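Local coordinates for cyclic di-GMP receptor atypical PilZ domain-containing protein (Xanthomonas campestris pv. campestris, PDB 3RQA) that probably acts as a cyclic di-GMP receptor of the atypical PilZ family and assembles as a tetramer through an unusual helical bundle, at residues E26-A31 / L99-V104; T47-L52 / Q169-R174; R112-H117 / G152-L157; L139-D144 / L159-L164. All coordinates share one frame; numbering follows the deposited sequence.

Contact 1. Residues E26-A31 / L99-V104; sequences ELRLPA and LALGTV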
loop_
_atom_site.group_PDB
_atom_site.type_symbol
_atom_site.label_atom_id
_atom_site.label_comp_id
_atom_site.label_asym_id
_atom_site.label_seq_id
_atom_site.Cartn_x
_atom_site.Cartn_y
_atom_site.Cartn_z
ATOM N N GLU C 26 -5.320 -6.718 32.503
ATOM C CA GLU C 26 -4.693 -5.451 32.865
ATOM C C GLU C 26 -3.410 -5.377 32.054
ATOM O O GLU C 26 -2.475 -6.121 32.320
ATOM C CB GLU C 26 -4.360 -5.445 34.358
ATOM C CG GLU C 26 -3.597 -4.218 34.860
ATOM C CD GLU C 26 -4.491 -3.008 35.078
ATOM O OE1 GLU C 26 -4.010 -2.026 35.685
ATOM O OE2 GLU C 26 -5.670 -3.034 34.647
ATOM N N LEU C 27 -3.361 -4.502 31.058
ATOM C CA LEU C 27 -2.162 -4.384 30.244
ATOM C C LEU C 27 -1.895 -2.954 29.762
ATOM O O LEU C 27 -2.741 -2.063 29.894
ATOM C CB LEU C 27 -2.257 -5.311 29.032
ATOM C CG LEU C 27 -3.325 -4.979 27.984
ATOM C CD1 LEU C 27 -2.995 -5.663 26.653
ATOM C CD2 LEU C 27 -4.686 -5.416 28.499
ATOM N N ARG C 28 -0.710 -2.750 29.198
ATOM C CA ARG C 28 -0.314 -1.451 28.682
ATOM C C ARG C 28 -0.266 -1.504 27.164
ATOM O O ARG C 28 0.356 -2.392 26.582
ATOM C CB ARG C 28 1.059 -1.048 29.237
ATOM C CG ARG C 28 1.683 0.175 28.562
ATOM C CD ARG C 28 2.951 0.638 29.282
ATOM N NE ARG C 28 2.662 1.144 30.622
ATOM C CZ ARG C 28 2.144 2.343 30.874
ATOM N NH1 ARG C 28 1.864 3.170 29.878
ATOM N NH2 ARG C 28 1.888 2.711 32.124
ATOM N N LEU C 29 -0.931 -0.553 26.521
ATOM C CA LEU C 29 -0.934 -0.499 25.066
ATOM C C LEU C 29 -1.510 0.841 24.629
ATOM O O LEU C 29 -2.152 1.532 25.422
ATOM C CB LEU C 29 -1.779 -1.641 24.482
ATOM C CG LEU C 29 -3.302 -1.476 24.396
ATOM C CD1 LEU C 29 -3.880 -2.595 23.550
ATOM C CD2 LEU C 29 -3.914 -1.478 25.770
ATOM N N PRO C 30 -1.271 1.239 23.372
ATOM C CA PRO C 30 -1.836 2.526 22.970
ATOM C C PRO C 30 -3.359 2.516 23.025
ATOM O O PRO C 30 -4.012 1.732 22.335
ATOM C CB PRO C 30 -1.261 2.753 21.563
ATOM C CG PRO C 30 -0.699 1.415 21.150
ATOM C CD PRO C 30 -0.241 0.790 22.423
ATOM N N ALA C 31 -3.910 3.388 23.871
ATOM C CA ALA C 31 -5.355 3.475 24.067
ATOM C C ALA C 31 -5.859 4.901 24.180
ATOM O O ALA C 31 -5.136 5.796 24.624
ATOM C CB ALA C 31 -5.745 2.713 25.315
ATOM N N LEU C 99 -1.628 6.813 19.404
ATOM C CA LEU C 99 -2.342 6.966 20.660
ATOM C C LEU C 99 -1.274 6.941 21.745
ATOM O O LEU C 99 -0.175 6.445 21.523
ATOM C CB LEU C 99 -3.308 5.801 20.865
ATOM C CG LEU C 99 -4.430 5.649 19.837
ATOM C CD1 LEU C 99 -4.957 4.222 19.868
ATOM C CD2 LEU C 99 -5.536 6.659 20.129
ATOM N N ALA C 100 -1.591 7.474 22.913
ATOM C CA ALA C 100 -0.630 7.466 24.003
ATOM C C ALA C 100 -0.668 6.118 24.709
ATOM O O ALA C 100 -1.721 5.508 24.836
ATOM C CB ALA C 100 -0.950 8.575 24.993
ATOM N N LEU C 101 0.493 5.664 25.163
ATOM C CA LEU C 101 0.604 4.404 25.886
ATOM C C LEU C 101 -0.046 4.525 27.260
ATOM O O LEU C 101 0.155 5.511 27.970
ATOM C CB LEU C 101 2.069 4.036 26.066
ATOM C CG LEU C 101 2.668 3.038 25.089
ATOM C CD1 LEU C 101 4.165 2.922 25.352
ATOM C CD2 LEU C 101 1.976 1.689 25.265
ATOM N N GLY C 102 -0.818 3.519 27.643
ATOM C CA GLY C 102 -1.457 3.571 28.941
ATOM C C GLY C 102 -1.846 2.215 29.500
ATOM O O GLY C 102 -2.040 1.248 28.764
ATOM N N THR C 103 -1.938 2.147 30.822
ATOM C CA THR C 103 -2.331 0.920 31.482
ATOM C C THR C 103 -3.845 0.915 31.431
ATOM O O THR C 103 -4.487 1.917 31.747
ATOM C CB THR C 103 -1.853 0.891 32.941
ATOM O OG1 THR C 103 -0.422 0.998 32.971
ATOM C CG2 THR C 103 -2.278 -0.409 33.611
ATOM N N VAL C 104 -4.410 -0.204 30.998
ATOM C CA VAL C 104 -5.853 -0.330 30.876
ATOM C C VAL C 104 -6.324 -1.686 31.404
ATOM O O VAL C 104 -5.524 -2.608 31.566
ATOM C CB VAL C 104 -6.286 -0.190 29.386
ATOM C CG1 VAL C 104 -5.642 1.042 28.776
ATOM C CG2 VAL C 104 -5.881 -1.436 28.593
HETATM O O HOH W 1 -3.582 6.241 26.804
#
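The carbonyl oxygen of Ala100 is gripped by two hydrogen bonds, one from Ala31 N at 3.2 Å and one from a water, while the CA-H of Pro30 leans on it as a third, weaker contact. The same water donates to Ala31 O, so it bridges two carbonyl oxygens that lie close together and could not bond to each other. At the far end Val104 N gives Leu27 O a short bond of 2.7 Å, nearly along the C=O axis, and Leu27 N answers to Val104 O. The Leu29 and Gly102 pair between them is looser: Gly102 N lies 3.3 Å from Leu29 O and 55° above its carbonyl plane. Together these bonds join antiparallel strands 24-34 and 101-107 in the barrel of the PilZ fold. Proline suits position 30, which forms a non-hydrogen-bonded pair with Leu101, so no N-H is needed toward this strand. On the side of Leu27 and Leu29, the latter holds CG in the crowded position between N and the carbonyl carbon (chi1 82°), pressing CD2 tightly on Val104 CG2 at 3.4 Å. Val104 CG1 meets Ala31 CB at 3.8 Å, and Val104 and Ala31 both pack on Leu113, whereas Leu27 touches Leu179 of helix 165-185. The other side is more exposed. Here Arg28 lays its CG 3.6 Å from Leu101 CD2, then bends at chi3 (-66°) so that one guanidinium face lies over Thr103 N; NH2 comes 3.0 Å from Thr103 OG1, at too poor an angle for a hydrogen bond.

Contact 2. Residues T47-L52 / Q169-R174; sequences TLLRSL and QDALER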
loop_
_atom_site.group_PDB
_atom_site.type_symbol
_atom_site.label_atom_id
_atom_site.label_comp_id
_atom_site.label_asym_id
_atom_site.label_seq_id
_atom_site.Cartn_x
_atom_site.Cartn_y
_atom_site.Cartn_z
ATOM N N THR C 47 -12.560 -8.360 11.358
ATOM C CA THR C 47 -11.553 -8.755 10.380
ATOM C C THR C 47 -10.160 -8.419 10.876
ATOM O O THR C 47 -9.244 -9.211 10.730
ATOM C CB THR C 47 -11.801 -8.084 9.011
ATOM O OG1 THR C 47 -13.052 -8.548 8.482
ATOM C CG2 THR C 47 -10.680 -8.438 8.026
ATOM N N LEU C 48 -10.008 -7.246 11.470
ATOM C CA LEU C 48 -8.730 -6.837 12.007
ATOM C C LEU C 48 -8.230 -7.838 13.062
ATOM O O LEU C 48 -7.088 -8.292 13.010
ATOM C CB LEU C 48 -8.850 -5.441 12.649
ATOM C CG LEU C 48 -7.705 -5.058 13.600
ATOM C CD1 LEU C 48 -6.375 -5.157 12.867
ATOM C CD2 LEU C 48 -7.928 -3.645 14.157
ATOM N N LEU C 49 -9.093 -8.157 14.024
ATOM C CA LEU C 49 -8.749 -9.071 15.110
ATOM C C LEU C 49 -8.429 -10.491 14.636
ATOM O O LEU C 49 -7.410 -11.072 15.020
ATOM C CB LEU C 49 -9.891 -9.093 16.145
ATOM C CG LEU C 49 -9.780 -8.179 17.377
ATOM C CD1 LEU C 49 -9.205 -6.848 17.003
ATOM C CD2 LEU C 49 -11.153 -8.014 18.012
ATOM N N ARG C 50 -9.294 -11.047 13.797
ATOM C CA ARG C 50 -9.081 -12.399 13.306
ATOM C C ARG C 50 -7.837 -12.502 12.429
ATOM O O ARG C 50 -7.010 -13.382 12.628
ATOM C CB ARG C 50 -10.299 -12.883 12.524
ATOM C CG ARG C 50 -11.538 -13.125 13.381
ATOM C CD ARG C 50 -12.633 -13.825 12.573
ATOM N NE ARG C 50 -13.864 -13.967 13.345
ATOM C CZ ARG C 50 -13.994 -14.704 14.448
ATOM N NH1 ARG C 50 -15.161 -14.752 15.075
ATOM N NH2 ARG C 50 -12.973 -15.402 14.919
ATOM N N SER C 51 -7.706 -11.596 11.466
ATOM C CA SER C 51 -6.557 -11.613 10.570
ATOM C C SER C 51 -5.283 -11.482 11.378
ATOM O O SER C 51 -4.294 -12.169 11.126
ATOM C CB SER C 51 -6.658 -10.465 9.565
ATOM O OG SER C 51 -7.868 -10.551 8.830
ATOM N N LEU C 52 -5.332 -10.602 12.370
ATOM C CA LEU C 52 -4.198 -10.350 13.250
ATOM C C LEU C 52 -3.796 -11.650 13.961
ATOM O O LEU C 52 -2.612 -11.954 14.111
ATOM C CB LEU C 52 -4.590 -9.272 14.268
ATOM C CG LEU C 52 -3.527 -8.398 14.934
ATOM C CD1 LEU C 52 -2.646 -7.734 13.866
ATOM C CD2 LEU C 52 -4.220 -7.346 15.802
ATOM N N GLN C 169 -17.787 -10.070 18.748
ATOM C CA GLN C 169 -17.658 -10.503 20.135
ATOM C C GLN C 169 -16.749 -11.728 20.201
ATOM O O GLN C 169 -15.818 -11.789 21.013
ATOM C CB GLN C 169 -19.010 -10.859 20.760
ATOM C CG GLN C 169 -18.850 -11.151 22.244
ATOM C CD GLN C 169 -20.156 -11.209 22.999
ATOM O OE1 GLN C 169 -21.012 -10.327 22.864
ATOM N NE2 GLN C 169 -20.310 -12.243 23.822
ATOM N N ASP C 170 -17.011 -12.695 19.333
ATOM C CA ASP C 170 -16.208 -13.910 19.316
ATOM C C ASP C 170 -14.728 -13.627 19.080
ATOM O O ASP C 170 -13.870 -14.161 19.778
ATOM C CB ASP C 170 -16.700 -14.870 18.240
ATOM C CG ASP C 170 -15.979 -16.202 18.294
ATOM O OD1 ASP C 170 -16.315 -17.009 19.190
ATOM O OD2 ASP C 170 -15.063 -16.429 17.467
ATOM N N ALA C 171 -14.437 -12.799 18.080
ATOM C CA ALA C 171 -13.057 -12.436 17.758
ATOM C C ALA C 171 -12.399 -11.736 18.948
ATOM O O ALA C 171 -11.220 -11.938 19.215
ATOM C CB ALA C 171 -13.029 -11.507 16.538
ATOM N N LEU C 172 -13.161 -10.900 19.649
ATOM C CA LEU C 172 -12.603 -10.179 20.798
ATOM C C LEU C 172 -12.323 -11.130 21.963
ATOM O O LEU C 172 -11.284 -11.021 22.631
ATOM C CB LEU C 172 -13.550 -9.059 21.262
ATOM C CG LEU C 172 -13.140 -8.240 22.498
ATOM C CD1 LEU C 172 -11.730 -7.680 22.334
ATOM C CD2 LEU C 172 -14.154 -7.114 22.710
ATOM N N GLU C 173 -13.253 -12.056 22.208
ATOM C CA GLU C 173 -13.063 -13.017 23.294
ATOM C C GLU C 173 -11.801 -13.835 23.023
ATOM O O GLU C 173 -10.969 -14.008 23.912
ATOM C CB GLU C 173 -14.288 -13.934 23.431
ATOM C CG GLU C 173 -15.346 -13.387 24.384
ATOM C CD GLU C 173 -16.668 -14.116 24.280
ATOM O OE1 GLU C 173 -16.673 -15.328 23.967
ATOM O OE2 GLU C 173 -17.711 -13.475 24.519
ATOM N N ARG C 174 -11.662 -14.322 21.789
ATOM C CA ARG C 174 -10.482 -15.104 21.430
ATOM C C ARG C 174 -9.248 -14.237 21.633
ATOM O O ARG C 174 -8.255 -14.679 22.215
ATOM C CB ARG C 174 -10.537 -15.556 19.971
ATOM C CG ARG C 174 -11.568 -16.631 19.673
ATOM C CD ARG C 174 -11.711 -16.798 18.167
ATOM N NE ARG C 174 -12.725 -17.785 17.818
ATOM C CZ ARG C 174 -12.519 -19.098 17.783
ATOM N NH1 ARG C 174 -11.325 -19.596 18.069
ATOM N NH2 ARG C 174 -13.518 -19.909 17.477
#
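Arg50 lies with one face of its guanidinium over Ala171 CB, which sits 3.9 Å from the plane beneath its centre, while the edge of the group meets the carboxylate of Asp170. Its chain is extended from CG to NE, long enough to cross to the second helix. There NH1 gives Asp170 OD2 a straight bond of 2.9 Å (168°), in the guanidinium plane and onto the anti lone pair; the two flat groups are tilted against each other. Arg174 NE reaches the same Asp170 OD2 at 2.7 Å, but from above the carboxylate plane. One oxygen thus holds two arginines, whose guanidinium planes stand 65° apart, and it probably offsets the repulsion between Arg50 NH2 and Arg174 NE, 3.8 Å from each other. Glu46 pairs with Arg50 NE and adds a second negative charge. Deeper in, Leu49 sets CB 4.0 Å from Ala171 CB and CD2 against the backbone of Leu172; the alanine is small enough to fit between helices whose short segments lie 9.0 Å apart, axis to axis, and cross at 42°. Helices 42-55 and 165-185 meet here over the barrel: Leu49 rests on Leu139 of strand 139-150, Leu172 on Leu164, and Leu48 packs on Leu83 of the second subunit.

Contact 3. Residues R112-H117 / G152-L157; sequences RLASPH and GQQHWL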
loop_
_atom_site.group_PDB
_atom_site.type_symbol
_atom_site.label_atom_id
_atom_site.label_comp_id
_atom_site.label_asym_id
_atom_site.label_seq_id
_atom_site.Cartn_x
_atom_site.Cartn_y
_atom_site.Cartn_z
ATOM N N ARG C 112 -11.298 0.098 31.078
ATOM C CA ARG C 112 -11.010 1.141 32.046
ATOM C C ARG C 112 -9.664 1.683 31.604
ATOM O O ARG C 112 -8.668 0.949 31.605
ATOM C CB ARG C 112 -10.882 0.555 33.446
ATOM C CG ARG C 112 -10.477 1.548 34.526
ATOM C CD ARG C 112 -10.436 0.858 35.896
ATOM N NE ARG C 112 -9.190 0.127 36.123
ATOM C CZ ARG C 112 -9.090 -0.999 36.828
ATOM N NH1 ARG C 112 -10.165 -1.550 37.384
ATOM N NH2 ARG C 112 -7.905 -1.568 36.996
ATOM N N LEU C 113 -9.643 2.952 31.201
ATOM C CA LEU C 113 -8.417 3.592 30.744
ATOM C C LEU C 113 -8.353 5.050 31.188
ATOM O O LEU C 113 -9.377 5.651 31.546
ATOM C CB LEU C 113 -8.316 3.489 29.217
ATOM C CG LEU C 113 -9.474 4.058 28.392
ATOM C CD1 LEU C 113 -9.388 5.573 28.329
ATOM C CD2 LEU C 113 -9.425 3.473 26.990
ATOM N N ALA C 114 -7.150 5.614 31.168
ATOM C CA ALA C 114 -6.948 7.004 31.557
ATOM C C ALA C 114 -7.211 7.925 30.363
ATOM O O ALA C 114 -6.926 7.572 29.221
ATOM C CB ALA C 114 -5.531 7.197 32.071
ATOM N N SER C 115 -7.756 9.106 30.632
ATOM C CA SER C 115 -8.074 10.060 29.573
ATOM C C SER C 115 -7.674 11.488 29.955
ATOM O O SER C 115 -7.894 11.927 31.088
ATOM C CB SER C 115 -9.573 10.018 29.275
ATOM O OG SER C 115 -9.881 10.665 28.053
ATOM N N PRO C 116 -7.097 12.232 29.000
ATOM C CA PRO C 116 -6.653 13.616 29.200
ATOM C C PRO C 116 -7.710 14.488 29.869
ATOM O O PRO C 116 -7.393 15.327 30.706
ATOM C CB PRO C 116 -6.337 14.083 27.783
ATOM C CG PRO C 116 -5.875 12.835 27.123
ATOM C CD PRO C 116 -6.860 11.803 27.612
ATOM N N HIS C 117 -8.964 14.271 29.491
ATOM C CA HIS C 117 -10.088 15.026 30.031
ATOM C C HIS C 117 -11.182 14.085 30.531
ATOM O O HIS C 117 -11.412 13.028 29.949
ATOM C CB HIS C 117 -10.657 15.945 28.944
ATOM C CG HIS C 117 -9.640 16.864 28.339
ATOM N ND1 HIS C 117 -8.999 17.845 29.065
ATOM C CD2 HIS C 117 -9.125 16.925 27.088
ATOM C CE1 HIS C 117 -8.131 18.471 28.288
ATOM N NE2 HIS C 117 -8.188 17.932 27.083
ATOM N N GLY C 152 -6.270 11.388 41.494
ATOM C CA GLY C 152 -5.369 12.423 41.967
ATOM C C GLY C 152 -4.427 12.985 40.917
ATOM O O GLY C 152 -4.000 14.135 41.024
ATOM N N GLN C 153 -4.091 12.186 39.909
ATOM C CA GLN C 153 -3.189 12.649 38.857
ATOM C C GLN C 153 -3.670 12.283 37.456
ATOM O O GLN C 153 -3.088 12.728 36.465
ATOM C CB GLN C 153 -1.780 12.094 39.084
ATOM C CG GLN C 153 -1.683 10.581 39.029
ATOM C CD GLN C 153 -0.299 10.068 39.397
ATOM O OE1 GLN C 153 0.207 10.338 40.488
ATOM N NE2 GLN C 153 0.319 9.321 38.487
ATOM N N GLN C 154 -4.723 11.471 37.374
ATOM C CA GLN C 154 -5.288 11.067 36.086
ATOM C C GLN C 154 -6.804 10.911 36.161
ATOM O O GLN C 154 -7.343 10.503 37.194
ATOM C CB GLN C 154 -4.706 9.734 35.617
ATOM C CG GLN C 154 -3.203 9.670 35.481
ATOM C CD GLN C 154 -2.768 8.488 34.626
ATOM O OE1 GLN C 154 -2.865 8.527 33.398
ATOM N NE2 GLN C 154 -2.307 7.424 35.273
ATOM N N HIS C 155 -7.483 11.236 35.064
ATOM C CA HIS C 155 -8.937 11.095 34.988
ATOM C C HIS C 155 -9.198 9.692 34.441
ATOM O O HIS C 155 -8.711 9.341 33.364
ATOM C CB HIS C 155 -9.554 12.121 34.025
ATOM C CG HIS C 155 -9.253 13.548 34.364
ATOM N ND1 HIS C 155 -8.030 14.133 34.119
ATOM C CD2 HIS C 155 -10.032 14.517 34.899
ATOM C CE1 HIS C 155 -8.068 15.403 34.483
ATOM N NE2 HIS C 155 -9.272 15.662 34.960
ATOM N N TRP C 156 -9.950 8.883 35.175
ATOM C CA TRP C 156 -10.236 7.531 34.708
ATOM C C TRP C 156 -11.653 7.385 34.201
ATOM O O TRP C 156 -12.596 7.941 34.764
ATOM C CB TRP C 156 -9.970 6.493 35.805
ATOM C CG TRP C 156 -8.513 6.364 36.141
ATOM C CD1 TRP C 156 -7.831 7.030 37.120
ATOM C CD2 TRP C 156 -7.554 5.540 35.475
ATOM N NE1 TRP C 156 -6.502 6.669 37.107
ATOM C CE2 TRP C 156 -6.305 5.756 36.105
ATOM C CE3 TRP C 156 -7.627 4.638 34.405
ATOM C CZ2 TRP C 156 -5.135 5.099 35.700
ATOM C CZ3 TRP C 156 -6.469 3.985 34.003
ATOM C CH2 TRP C 156 -5.235 4.221 34.652
ATOM N N LEU C 157 -11.778 6.627 33.120
ATOM C CA LEU C 157 -13.047 6.371 32.473
ATOM C C LEU C 157 -13.321 4.882 32.413
ATOM O O LEU C 157 -12.412 4.083 32.199
ATOM C CB LEU C 157 -13.026 6.922 31.041
ATOM C CG LEU C 157 -13.472 8.356 30.739
ATOM C CD1 LEU C 157 -13.347 9.258 31.958
ATOM C CD2 LEU C 157 -12.652 8.871 29.575
HETATM O O HOH W 2 -5.832 11.730 32.828
#
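Trp156 holds CG anti to its carbonyl carbon (chi1 -68°), and a chi2 of 93° turns the indole so that its face receives Ala114. The methyl CB of Ala114 makes a CH-pi contact over the six-membered ring, 3.9 Å from its centroid and only 11° off the normal. A side chain as small as alanine's fits here because the indole lies directly over it and close to the strand's backbone, with CE3 of Trp156 3.3 Å from Leu113 C. Asp151 takes the indole NE1 and so helps to fix the ring's rotation. On the side of the strands where Leu113 points, Leu157 presses CD2 tightly on Ser115 CB at 3.3 Å. The backbones run antiparallel, with Leu157 N bonded to Leu113 O at 3.0 Å and Ser115 N to His155 O at 2.9 Å. In place of a direct return bond from His155, a water donates to Ser115 O at 2.7 Å and accepts from His155 N. Strand 110-115 lies between strands 101-107 and 155-161 in the sheet. Leu113 packs on Val104 of the adjacent strand and on Ala31 of strand 24-34, and Leu157 on Phe33 of that same strand; Arg112 instead turns away to a salt bridge, through NH1, with Asp15 of helix 12-19.

Contact 4. Residues L139-D144 / L159-L164; sequences LQLPAD and LRFAPL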
loop_
_atom_site.group_PDB
_atom_site.type_symbol
_atom_site.label_atom_id
_atom_site.label_comp_id
_atom_site.label_asym_id
_atom_site.label_seq_id
_atom_site.Cartn_x
_atom_site.Cartn_y
_atom_site.Cartn_z
ATOM N N LEU C 139 -8.147 -0.449 16.459
ATOM C CA LEU C 139 -9.419 -1.103 16.664
ATOM C C LEU C 139 -10.282 0.019 17.263
ATOM O O LEU C 139 -9.903 0.621 18.276
ATOM C CB LEU C 139 -9.272 -2.250 17.666
ATOM C CG LEU C 139 -10.539 -3.037 18.029
ATOM C CD1 LEU C 139 -10.993 -3.896 16.834
ATOM C CD2 LEU C 139 -10.267 -3.913 19.251
ATOM N N GLN C 140 -11.405 0.338 16.627
ATOM C CA GLN C 140 -12.271 1.374 17.174
ATOM C C GLN C 140 -13.552 0.702 17.599
ATOM O O GLN C 140 -14.135 -0.061 16.836
ATOM C CB GLN C 140 -12.578 2.461 16.142
ATOM C CG GLN C 140 -11.358 3.230 15.673
ATOM C CD GLN C 140 -11.706 4.628 15.186
ATOM O OE1 GLN C 140 -10.840 5.368 14.724
ATOM N NE2 GLN C 140 -12.974 4.997 15.299
ATOM N N LEU C 141 -13.979 0.975 18.823
ATOM C CA LEU C 141 -15.190 0.379 19.360
ATOM C C LEU C 141 -16.133 1.406 20.000
ATOM O O LEU C 141 -15.798 2.022 21.016
ATOM C CB LEU C 141 -14.826 -0.679 20.408
ATOM C CG LEU C 141 -13.939 -1.848 19.949
ATOM C CD1 LEU C 141 -13.721 -2.819 21.113
ATOM C CD2 LEU C 141 -14.590 -2.557 18.778
ATOM N N PRO C 142 -17.309 1.627 19.392
ATOM C CA PRO C 142 -18.283 2.579 19.938
ATOM C C PRO C 142 -18.556 2.187 21.391
ATOM O O PRO C 142 -18.664 1.001 21.701
ATOM C CB PRO C 142 -19.499 2.371 19.048
ATOM C CG PRO C 142 -18.870 2.095 17.713
ATOM C CD PRO C 142 -17.725 1.151 18.061
ATOM N N ALA C 143 -18.652 3.174 22.279
ATOM C CA ALA C 143 -18.883 2.895 23.692
ATOM C C ALA C 143 -19.511 4.066 24.445
ATOM O O ALA C 143 -19.510 5.199 23.968
ATOM C CB ALA C 143 -17.571 2.512 24.357
ATOM N N ASP C 144 -20.049 3.778 25.624
ATOM C CA ASP C 144 -20.653 4.797 26.468
ATOM C C ASP C 144 -19.881 4.860 27.789
ATOM O O ASP C 144 -19.342 3.857 28.268
ATOM C CB ASP C 144 -22.130 4.489 26.730
ATOM C CG ASP C 144 -22.997 4.658 25.483
ATOM O OD1 ASP C 144 -24.243 4.657 25.597
ATOM O OD2 ASP C 144 -22.433 4.790 24.376
ATOM N N LEU C 159 -15.573 2.546 30.257
ATOM C CA LEU C 159 -16.375 2.534 29.049
ATOM C C LEU C 159 -16.976 1.146 28.786
ATOM O O LEU C 159 -16.290 0.130 28.896
ATOM C CB LEU C 159 -15.526 2.944 27.842
ATOM C CG LEU C 159 -14.812 4.301 27.735
ATOM C CD1 LEU C 159 -15.803 5.425 27.924
ATOM C CD2 LEU C 159 -13.701 4.392 28.745
ATOM N N ARG C 160 -18.257 1.119 28.431
ATOM C CA ARG C 160 -18.939 -0.130 28.115
ATOM C C ARG C 160 -19.173 -0.127 26.609
ATOM O O ARG C 160 -19.814 0.792 26.089
ATOM C CB ARG C 160 -20.285 -0.217 28.836
ATOM C CG ARG C 160 -21.000 -1.535 28.586
ATOM C CD ARG C 160 -22.444 -1.319 28.214
ATOM N NE ARG C 160 -23.259 -0.891 29.347
ATOM C CZ ARG C 160 -24.076 0.159 29.324
ATOM N NH1 ARG C 160 -24.179 0.895 28.226
ATOM N NH2 ARG C 160 -24.802 0.461 30.394
ATOM N N PHE C 161 -18.655 -1.140 25.912
ATOM C CA PHE C 161 -18.813 -1.209 24.461
ATOM C C PHE C 161 -20.277 -1.389 24.082
ATOM O O PHE C 161 -21.039 -2.023 24.808
ATOM C CB PHE C 161 -18.001 -2.376 23.845
ATOM C CG PHE C 161 -16.536 -2.389 24.235
ATOM C CD1 PHE C 161 -15.737 -1.259 24.059
ATOM C CD2 PHE C 161 -15.960 -3.539 24.781
ATOM C CE1 PHE C 161 -14.392 -1.268 24.427
ATOM C CE2 PHE C 161 -14.616 -3.563 25.153
ATOM C CZ PHE C 161 -13.831 -2.426 24.977
ATOM N N ALA C 162 -20.664 -0.801 22.954
ATOM C CA ALA C 162 -22.021 -0.960 22.448
ATOM C C ALA C 162 -22.019 -2.419 21.967
ATOM O O ALA C 162 -20.949 -2.981 21.732
ATOM C CB ALA C 162 -22.263 -0.009 21.280
ATOM N N PRO C 163 -23.196 -3.055 21.831
ATOM C CA PRO C 163 -23.203 -4.452 21.377
ATOM C C PRO C 163 -22.263 -4.675 20.208
ATOM O O PRO C 163 -22.324 -3.956 19.216
ATOM C CB PRO C 163 -24.663 -4.684 21.014
ATOM C CG PRO C 163 -25.368 -3.860 22.049
ATOM C CD PRO C 163 -24.573 -2.570 22.041
ATOM N N LEU C 164 -21.399 -5.679 20.341
ATOM C CA LEU C 164 -20.405 -6.008 19.325
ATOM C C LEU C 164 -20.878 -6.937 18.213
ATOM O O LEU C 164 -20.189 -7.089 17.207
ATOM C CB LEU C 164 -19.178 -6.646 19.987
ATOM C CG LEU C 164 -18.498 -5.808 21.076
ATOM C CD1 LEU C 164 -17.739 -6.712 22.013
ATOM C CD2 LEU C 164 -17.577 -4.778 20.441
HETATM O O HOH W 3 -18.752 -1.489 20.525
#
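The packed part of this contact is a leucine laid on a phenylalanine: Leu141 CD1 stands over one face of the Phe161 ring, 3.8 Å from its centroid and 14° off the normal. The other branch, CD2, touches Leu164 CD2 at 4.1 Å, so both methyls of Leu141 are used. Beside them Ala143 forms a non-hydrogen-bonded pair with Phe161, and its CB, only 3.3 Å from Arg160 O, shows why a small residue fits where the strands come close. Val127 of strand 124-129 meets Ala143 and Phe161 alike. The opposite face of the sheet is looser. Asp144 and Arg160 are joined by their backbones, Arg160 N to Asp144 O at 2.9 Å and the return bond from Asp144 N, yet Asp144 OD1 and Arg160 NH1 remain 4.6 Å apart, beyond a salt bridge. Arg160 NE pairs instead with Glu17 of helix 12-19. Toward the hairpin's open end Pro142 O accepts from Ala162 N at 3.0 Å and from a water at 2.8 Å; that water also donates to Ala162 O as the chain leaves the strand. Strands 139-150 and 155-161 form an antiparallel beta hairpin of the six-stranded barrel of the PilZ fold, with Leu141, Ala143 and Phe161 buried together.

In the fold
From the N terminus, strand 24-34 is held by contact 1 to strand 101-107, closing a long loop that contains helices 42-55 and 73-95. Contact 2 opens inside that loop, at 47-52, and closes near the C terminus at 169-174, so the two cross, on opposite sides of the chain's centre. Contacts 3 and 4 both nest within contact 2 and cross each other, because 139-144 falls between 112-117 and 152-157; both use strand 155-161, one on each of its neighbours. Contact 1 follows into contact 3 through adjacent strands 101-107 and 110-115. Contacts 1, 3 and 4 thus knit the barrel, while contact 2 packs its helices against contact 4.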